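Local coordinates for protein PA1221 (Pseudomonas aeruginosa, PDB 4DG8) that belongs to the ANL superfamily of AMP-binding enzymes, carries a phosphopantetheine attachment site in the same chain and has adenosine monophosphate bound in this model, at residues T190-G195 and T315-C320. Numbering follows the deposited sequence.
Sequences TRLCLG and TTFTCC
R191 and L192, on the last turn of helix 186-193, reach across to the loop that leads into strand 319-322 within the AMP-binding enzyme region of an ANL-superfamily protein. The polar part belongs to R191. R191 NH1 donates a hydrogen bond to the carbonyl O of T315 (3.2 Å), nearly straight at 167°, with the acceptor in the guanidinium plane and the N-H meeting a lone pair of the carbonyl. R191 NH2 comes within 3.1 Å of F317 O at a poor angle, and its hydrogen bond goes instead to N314 O. With NE bonded to T342 OG1 as well, the guanidinium is held on three nitrogens, which should fix its rotation and tie the helix to the loop backbone. R191 CG sits between the backbone N and carbonyl carbon (chi1 84°), the chain bends again at chi2, and its end comes nearer the loop than its start.

The apolar part is L192. L192 CD1 packs mainly against F317 CD2 (3.9 Å), approaching the ring obliquely, and CD2 lies against T316. Helix 217-226 packs against the same side chains, T219 touching L192 and T316, L220 touching F317. The F317 side chain lies about 7 Å from the bound adenosine monophosphate, which places this buried contact near the nucleotide site. At T316, L192 CD2 is 3.5 Å from CB and equally close to OG1.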
loop_
_atom_site.group_PDB
_atom_site.type_symbol
_atom_site.label_atom_id
_atom_site.label_comp_id
_atom_site.label_asym_id
_atom_site.label_seq_id
_atom_site.Cartn_x
_atom_site.Cartn_y
_atom_site.Cartn_z
ATOM N N THR A 190 -1.280 14.468 -0.495
ATOM C CA THR A 190 -0.955 15.562 -1.418
ATOM C C THR A 190 0.565 15.780 -1.488
ATOM O O THR A 190 1.087 16.117 -2.546
ATOM C CB THR A 190 -1.703 16.899 -1.109
ATOM O OG1 THR A 190 -1.359 17.353 0.200
ATOM C CG2 THR A 190 -3.234 16.715 -1.202
ATOM N N ARG A 191 1.278 15.544 -0.384
ATOM C CA ARG A 191 2.742 15.628 -0.412
ATOM C C ARG A 191 3.288 14.503 -1.285
ATOM O O ARG A 191 4.232 14.718 -2.049
ATOM C CB ARG A 191 3.378 15.628 0.992
ATOM C CG ARG A 191 3.616 14.226 1.639
ATOM C CD ARG A 191 4.898 13.604 1.063
ATOM N NE ARG A 191 5.548 12.606 1.915
ATOM C CZ ARG A 191 5.134 11.345 2.054
ATOM N NH1 ARG A 191 4.030 10.918 1.441
ATOM N NH2 ARG A 191 5.807 10.509 2.832
ATOM N N LEU A 192 2.679 13.320 -1.196
ATOM C CA LEU A 192 3.101 12.216 -2.051
ATOM C C LEU A 192 2.959 12.559 -3.539
ATOM O O LEU A 192 3.851 12.255 -4.350
ATOM C CB LEU A 192 2.287 10.931 -1.743
ATOM C CG LEU A 192 2.540 9.741 -2.699
ATOM C CD1 LEU A 192 3.986 9.249 -2.564
ATOM C CD2 LEU A 192 1.545 8.600 -2.491
ATOM N N CYS A 193 1.818 13.149 -3.905
ATOM C CA CYS A 193 1.466 13.263 -5.328
ATOM C C CYS A 193 1.881 14.530 -6.084
ATOM O O CYS A 193 1.867 14.538 -7.314
ATOM C CB CYS A 193 -0.040 13.036 -5.517
ATOM S SG CYS A 193 -0.636 11.465 -4.840
ATOM N N LEU A 194 2.272 15.578 -5.367
ATOM C CA LEU A 194 2.506 16.879 -5.991
ATOM C C LEU A 194 3.981 17.306 -5.960
ATOM O O LEU A 194 4.670 17.124 -4.953
ATOM C CB LEU A 194 1.656 17.971 -5.310
ATOM C CG LEU A 194 0.125 17.869 -5.207
ATOM C CD1 LEU A 194 -0.432 19.226 -4.745
ATOM C CD2 LEU A 194 -0.531 17.446 -6.522
ATOM N N GLY A 195 4.450 17.898 -7.057
ATOM C CA GLY A 195 5.789 18.458 -7.117
ATOM C C GLY A 195 6.913 17.430 -7.077
ATOM O O GLY A 195 8.039 17.726 -6.662
ATOM N N THR A 315 3.202 6.952 4.678
ATOM C CA THR A 315 2.325 7.200 3.532
ATOM C C THR A 315 2.940 6.849 2.169
ATOM O O THR A 315 3.405 7.745 1.456
ATOM C CB THR A 315 1.763 8.655 3.518
ATOM O OG1 THR A 315 1.317 9.013 4.837
ATOM C CG2 THR A 315 0.572 8.783 2.511
ATOM N N THR A 316 2.937 5.556 1.812
ATOM C CA THR A 316 3.454 5.147 0.497
ATOM C C THR A 316 4.977 5.185 0.339
ATOM O O THR A 316 5.618 4.129 0.407
ATOM C CB THR A 316 2.720 5.847 -0.654
ATOM O OG1 THR A 316 1.307 5.737 -0.436
ATOM C CG2 THR A 316 3.078 5.195 -1.996
ATOM N N PHE A 317 5.523 6.299 -0.120
ATOM C CA PHE A 317 6.964 6.400 -0.318
ATOM C C PHE A 317 7.658 7.267 0.724
ATOM O O PHE A 317 7.120 8.259 1.205
ATOM C CB PHE A 317 7.277 6.997 -1.695
ATOM C CG PHE A 317 6.887 6.129 -2.842
ATOM C CD1 PHE A 317 6.859 4.746 -2.707
ATOM C CD2 PHE A 317 6.584 6.696 -4.085
ATOM C CE1 PHE A 317 6.514 3.942 -3.787
ATOM C CE2 PHE A 317 6.234 5.896 -5.155
ATOM C CZ PHE A 317 6.187 4.519 -5.003
ATOM N N THR A 318 8.892 6.887 1.017
ATOM C CA THR A 318 9.787 7.636 1.878
ATOM C C THR A 318 10.951 8.110 1.008
ATOM O O THR A 318 11.269 9.292 0.977
ATOM C CB THR A 318 10.242 6.806 3.092
ATOM O OG1 THR A 318 9.101 6.548 3.924
ATOM C CG2 THR A 318 11.264 7.566 3.899
ATOM N N CYS A 319 11.626 7.168 0.355
ATOM C CA CYS A 319 12.627 7.513 -0.651
ATOM C C CYS A 319 12.267 6.959 -2.029
ATOM O O CYS A 319 11.655 5.898 -2.140
ATOM C CB CYS A 319 14.000 6.980 -0.247
ATOM S SG CYS A 319 14.563 7.504 1.379
ATOM N N CYS A 320 12.649 7.684 -3.078
ATOM C CA CYS A 320 12.609 7.141 -4.431
ATOM C C CYS A 320 13.922 7.390 -5.131
ATOM O O CYS A 320 14.663 8.318 -4.785
ATOM C CB CYS A 320 11.489 7.755 -5.260
ATOM S SG CYS A 320 9.863 7.356 -4.656
#